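Local coordinates for biofilm-associated surface protein (Staphylococcus aureus, PDB 7C7U) that probably mediates staphylococcal biofilm formation as a calcium-binding, cell wall-anchored surface adhesin with functional amyloid behaviour, at residues A[441-454]-A[478-492]. Sequence-based numbering, arbitrary orientation.
Sequences ITTEDTVVSGSVPL and VNSDGTFSVSIPNSP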
loop_
_atom_site.group_PDB
_atom_site.type_symbol
_atom_site.label_atom_id
_atom_site.label_comp_id
_atom_site.label_asym_id
_atom_site.label_seq_id
_atom_site.Cartn_x
_atom_site.Cartn_y
_atom_site.Cartn_z
ATOM N N ILE A 441 2.498 -42.429 -2.202
ATOM C CA ILE A 441 1.437 -43.442 -2.164
ATOM C C ILE A 441 1.904 -44.692 -2.919
ATOM O O ILE A 441 2.994 -44.722 -3.481
ATOM C CB ILE A 441 0.105 -42.913 -2.734
ATOM C CG1 ILE A 441 0.269 -42.511 -4.197
ATOM C CG2 ILE A 441 -0.440 -41.746 -1.895
ATOM C CD1 ILE A 441 -1.063 -42.354 -4.890
ATOM N N THR A 442 1.077 -45.745 -2.909
ATOM C CA THR A 442 1.396 -46.957 -3.664
ATOM C C THR A 442 0.493 -47.078 -4.890
ATOM O O THR A 442 -0.491 -46.347 -5.054
ATOM C CB THR A 442 1.270 -48.247 -2.826
ATOM O OG1 THR A 442 -0.102 -48.666 -2.760
ATOM C CG2 THR A 442 1.821 -48.078 -1.421
ATOM N N THR A 443 0.850 -48.033 -5.755
ATOM C CA THR A 443 0.062 -48.360 -6.937
ATOM C C THR A 443 -1.336 -48.866 -6.597
ATOM O O THR A 443 -2.178 -48.910 -7.495
ATOM C CB THR A 443 0.774 -49.424 -7.791
ATOM O OG1 THR A 443 0.840 -50.649 -7.053
ATOM C CG2 THR A 443 2.203 -48.996 -8.209
ATOM N N GLU A 444 -1.618 -49.228 -5.338
ATOM C CA GLU A 444 -2.965 -49.644 -4.942
ATOM C C GLU A 444 -3.809 -48.506 -4.371
ATOM O O GLU A 444 -5.020 -48.681 -4.190
ATOM C CB GLU A 444 -2.897 -50.778 -3.920
ATOM C CG GLU A 444 -2.704 -52.136 -4.594
ATOM C CD GLU A 444 -2.534 -53.273 -3.608
ATOM O OE1 GLU A 444 -2.139 -52.997 -2.452
ATOM O OE2 GLU A 444 -2.794 -54.441 -3.998
ATOM N N ASP A 445 -3.209 -47.357 -4.101
ATOM C CA ASP A 445 -3.943 -46.222 -3.544
ATOM C C ASP A 445 -4.747 -45.499 -4.613
ATOM O O ASP A 445 -4.405 -45.513 -5.802
ATOM C CB ASP A 445 -2.985 -45.242 -2.863
ATOM C CG ASP A 445 -2.520 -45.751 -1.516
ATOM O OD1 ASP A 445 -3.400 -45.997 -0.658
ATOM O OD2 ASP A 445 -1.295 -45.945 -1.324
ATOM N N THR A 446 -5.845 -44.875 -4.178
ATOM C CA THR A 446 -6.741 -44.183 -5.090
ATOM C C THR A 446 -6.880 -42.699 -4.771
ATOM O O THR A 446 -7.708 -42.029 -5.394
ATOM C CB THR A 446 -8.121 -44.853 -5.089
ATOM O OG1 THR A 446 -8.643 -44.860 -3.759
ATOM C CG2 THR A 446 -8.022 -46.309 -5.614
ATOM N N VAL A 447 -6.103 -42.170 -3.819
ATOM C CA VAL A 447 -6.168 -40.755 -3.457
ATOM C C VAL A 447 -4.750 -40.254 -3.193
ATOM O O VAL A 447 -3.962 -40.919 -2.512
ATOM C CB VAL A 447 -7.069 -40.482 -2.227
ATOM C CG1 VAL A 447 -7.214 -38.943 -1.969
ATOM C CG2 VAL A 447 -8.445 -41.120 -2.389
ATOM N N VAL A 448 -4.428 -39.078 -3.731
ATOM C CA VAL A 448 -3.224 -38.333 -3.373
ATOM C C VAL A 448 -3.649 -37.276 -2.362
ATOM O O VAL A 448 -4.407 -36.362 -2.702
ATOM C CB VAL A 448 -2.567 -37.677 -4.593
ATOM C CG1 VAL A 448 -1.333 -36.815 -4.157
ATOM C CG2 VAL A 448 -2.186 -38.699 -5.638
ATOM N N SER A 449 -3.185 -37.405 -1.119
ATOM C CA SER A 449 -3.530 -36.481 -0.046
ATOM C C SER A 449 -2.341 -35.596 0.299
ATOM O O SER A 449 -1.194 -36.059 0.319
ATOM C CB SER A 449 -3.983 -37.240 1.205
ATOM O OG SER A 449 -5.064 -38.096 0.901
ATOM N N GLY A 450 -2.628 -34.334 0.595
ATOM C CA GLY A 450 -1.590 -33.410 1.013
ATOM C C GLY A 450 -2.177 -32.051 1.342
ATOM O O GLY A 450 -3.374 -31.923 1.612
ATOM N N SER A 451 -1.324 -31.034 1.304
ATOM C CA SER A 451 -1.732 -29.680 1.668
ATOM C C SER A 451 -0.785 -28.682 1.014
ATOM O O SER A 451 0.276 -29.044 0.496
ATOM C CB SER A 451 -1.727 -29.484 3.183
ATOM O OG SER A 451 -0.404 -29.612 3.677
ATOM N N VAL A 452 -1.173 -27.412 1.057
ATOM C CA VAL A 452 -0.337 -26.364 0.487
ATOM C C VAL A 452 -0.635 -25.078 1.252
ATOM O O VAL A 452 -1.802 -24.823 1.588
ATOM C CB VAL A 452 -0.571 -26.241 -1.030
ATOM C CG1 VAL A 452 -2.046 -26.015 -1.336
ATOM C CG2 VAL A 452 0.310 -25.144 -1.643
ATOM N N PRO A 453 0.374 -24.266 1.582
ATOM C CA PRO A 453 0.097 -23.011 2.296
ATOM C C PRO A 453 -0.685 -22.065 1.405
ATOM O O PRO A 453 -0.284 -21.794 0.270
ATOM C CB PRO A 453 1.494 -22.462 2.623
ATOM C CG PRO A 453 2.418 -23.641 2.510
ATOM C CD PRO A 453 1.821 -24.487 1.411
ATOM N N LEU A 454 -1.822 -21.594 1.921
ATOM C CA LEU A 454 -2.659 -20.602 1.257
ATOM C C LEU A 454 -2.784 -19.388 2.167
ATOM O O LEU A 454 -3.141 -19.520 3.343
ATOM C CB LEU A 454 -4.053 -21.152 0.936
ATOM C CG LEU A 454 -4.095 -22.389 0.028
ATOM C CD1 LEU A 454 -5.517 -22.947 -0.047
ATOM C CD2 LEU A 454 -3.533 -22.089 -1.369
ATOM N N VAL A 478 -8.792 -27.549 -4.057
ATOM C CA VAL A 478 -8.144 -27.421 -2.760
ATOM C C VAL A 478 -9.117 -26.785 -1.780
ATOM O O VAL A 478 -9.763 -25.774 -2.092
ATOM C CB VAL A 478 -6.851 -26.594 -2.877
ATOM C CG1 VAL A 478 -6.048 -26.639 -1.568
ATOM C CG2 VAL A 478 -6.010 -27.078 -4.045
ATOM N N ASN A 479 -9.244 -27.388 -0.597
ATOM C CA ASN A 479 -10.074 -26.822 0.457
ATOM C C ASN A 479 -9.481 -25.502 0.943
ATOM O O ASN A 479 -8.311 -25.194 0.701
ATOM C CB ASN A 479 -10.197 -27.803 1.621
ATOM C CG ASN A 479 -10.586 -29.189 1.162
ATOM O OD1 ASN A 479 -11.549 -29.347 0.412
ATOM N ND2 ASN A 479 -9.828 -30.205 1.593
ATOM N N SER A 480 -10.304 -24.720 1.650
ATOM C CA SER A 480 -9.842 -23.390 2.044
ATOM C C SER A 480 -8.693 -23.472 3.045
ATOM O O SER A 480 -7.846 -22.573 3.084
ATOM C CB SER A 480 -10.993 -22.561 2.616
ATOM O OG SER A 480 -11.224 -22.880 3.976
ATOM N N ASP A 481 -8.607 -24.553 3.822
ATOM C CA ASP A 481 -7.514 -24.716 4.778
ATOM C C ASP A 481 -6.219 -25.230 4.134
ATOM O O ASP A 481 -5.260 -25.526 4.854
ATOM C CB ASP A 481 -7.944 -25.640 5.927
ATOM C CG ASP A 481 -8.206 -27.087 5.480
ATOM O OD1 ASP A 481 -8.058 -27.413 4.277
ATOM O OD2 ASP A 481 -8.584 -27.907 6.350
ATOM N N GLY A 482 -6.164 -25.339 2.805
ATOM C CA GLY A 482 -4.982 -25.806 2.123
ATOM C C GLY A 482 -4.945 -27.296 1.823
ATOM O O GLY A 482 -4.158 -27.715 0.972
ATOM N N THR A 483 -5.751 -28.109 2.499
ATOM C CA THR A 483 -5.703 -29.551 2.251
ATOM C C THR A 483 -6.349 -29.909 0.912
ATOM O O THR A 483 -7.198 -29.184 0.383
ATOM C CB THR A 483 -6.413 -30.327 3.363
ATOM O OG1 THR A 483 -7.796 -29.958 3.396
ATOM C CG2 THR A 483 -5.771 -30.056 4.711
ATOM N N PHE A 484 -5.947 -31.065 0.371
ATOM C CA PHE A 484 -6.559 -31.573 -0.848
ATOM C C PHE A 484 -6.537 -33.101 -0.858
ATOM O O PHE A 484 -5.708 -33.747 -0.210
ATOM C CB PHE A 484 -5.883 -31.025 -2.111
ATOM C CG PHE A 484 -4.389 -31.190 -2.131
ATOM C CD1 PHE A 484 -3.814 -32.387 -2.540
ATOM C CD2 PHE A 484 -3.557 -30.137 -1.783
ATOM C CE1 PHE A 484 -2.435 -32.536 -2.567
ATOM C CE2 PHE A 484 -2.189 -30.280 -1.814
ATOM C CZ PHE A 484 -1.624 -31.477 -2.208
ATOM N N SER A 485 -7.468 -33.659 -1.626
ATOM C CA SER A 485 -7.644 -35.104 -1.798
ATOM C C SER A 485 -8.019 -35.305 -3.260
ATOM O O SER A 485 -9.157 -35.025 -3.653
ATOM C CB SER A 485 -8.713 -35.648 -0.863
ATOM O OG SER A 485 -8.476 -35.207 0.463
ATOM N N VAL A 486 -7.045 -35.713 -4.067
ATOM C CA VAL A 486 -7.226 -35.888 -5.505
ATOM C C VAL A 486 -7.476 -37.364 -5.780
ATOM O O VAL A 486 -6.615 -38.205 -5.484
ATOM C CB VAL A 486 -5.996 -35.403 -6.290
ATOM C CG1 VAL A 486 -6.225 -35.591 -7.775
ATOM C CG2 VAL A 486 -5.651 -33.921 -5.942
ATOM N N SER A 487 -8.622 -37.677 -6.383
ATOM C CA SER A 487 -8.920 -39.047 -6.796
ATOM C C SER A 487 -8.103 -39.409 -8.035
ATOM O O SER A 487 -8.016 -38.616 -8.983
ATOM C CB SER A 487 -10.414 -39.214 -7.087
ATOM O OG SER A 487 -11.165 -39.244 -5.887
ATOM N N ILE A 488 -7.480 -40.585 -8.008
ATOM C CA ILE A 488 -6.687 -41.094 -9.129
ATOM C C ILE A 488 -6.975 -42.583 -9.302
ATOM O O ILE A 488 -7.428 -43.253 -8.366
ATOM C CB ILE A 488 -5.174 -40.887 -8.912
ATOM C CG1 ILE A 488 -4.699 -41.733 -7.728
ATOM C CG2 ILE A 488 -4.814 -39.384 -8.765
ATOM C CD1 ILE A 488 -3.196 -41.821 -7.598
ATOM N N PRO A 489 -6.706 -43.129 -10.484
ATOM C CA PRO A 489 -6.736 -44.596 -10.629
ATOM C C PRO A 489 -5.591 -45.220 -9.850
ATOM O O PRO A 489 -4.632 -44.550 -9.451
ATOM C CB PRO A 489 -6.548 -44.822 -12.133
ATOM C CG PRO A 489 -6.673 -43.443 -12.780
ATOM C CD PRO A 489 -6.281 -42.466 -11.729
ATOM N N ASN A 490 -5.705 -46.520 -9.612
ATOM C CA ASN A 490 -4.509 -47.284 -9.314
ATOM C C ASN A 490 -3.527 -47.020 -10.441
ATOM O O ASN A 490 -3.816 -47.302 -11.605
ATOM C CB ASN A 490 -4.832 -48.784 -9.197
ATOM C CG ASN A 490 -5.574 -49.141 -7.895
ATOM O OD1 ASN A 490 -5.636 -48.352 -6.950
ATOM N ND2 ASN A 490 -6.108 -50.348 -7.841
ATOM N N SER A 491 -2.399 -46.410 -10.116
ATOM C CA SER A 491 -1.569 -45.802 -11.143
ATOM C C SER A 491 -0.196 -46.461 -11.249
ATOM O O SER A 491 0.264 -47.117 -10.306
ATOM C CB SER A 491 -1.421 -44.299 -10.859
ATOM O OG SER A 491 -2.642 -43.611 -11.171
ATOM N N PRO A 492 0.474 -46.329 -12.397
ATOM C CA PRO A 492 1.834 -46.877 -12.528
ATOM C C PRO A 492 2.816 -46.227 -11.562
ATOM O O PRO A 492 2.711 -45.042 -11.229
ATOM C CB PRO A 492 2.203 -46.575 -13.988
ATOM C CG PRO A 492 0.874 -46.424 -14.700
ATOM C CD PRO A 492 -0.063 -45.837 -13.680
HETATM O O HOH W 1 -2.088 -45.340 -7.528
HETATM O O HOH W 2 -10.840 -42.073 -5.164
HETATM O O HOH W 3 -7.564 -37.388 1.449
#
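The carbonyl oxygen of T446 is gripped from two sources: I488 N donates to it over 3.0 Å, nearly straight but from well above the carbonyl plane, and a water held by S487 OG supplies a second hydrogen. This bond opens an antiparallel ladder between strands 447-451 and 483-487, in what is probably an immunoglobulin-like β-sandwich domain, where 483-487 is an outermost strand of its sheet within this chain. V448 and V486 form a hydrogen-bonded pair through both peptide groups, V448 N lying 2.9 Å from V486 O, and G450 and F484 form the next. Beyond them the ladder weakens to a bent bond from V452 N to G482 O.

V448, V486 and F484 share one face of the ladder, packed against strands 462-466, 494-501 and 509-516: V448 on V465 and F513, V486 on A463 and V465, F484 on I498 and I500. The F484 ring, its CG set between the backbone N and the carbonyl carbon (chi1 52°), folds back over G450, whose CA sits 4.1 Å from the ring centroid in a CH-pi contact. I488 sends CD1 tip to tip against I441 CD1, a tight 3.5 Å, and its chain crosses that of V448 at about a right angle. At the other end L454 CD1 rests 3.6 Å from G482 CA, in the type I turn 479-482.

The other face, bearing V447, S449 and S485, is more polar. S449 OG hydrogen-bonds to T566 OG1, next to strand 567-571, and one water bridges it to S485 OG, 2.6 Å from that water's oxygen.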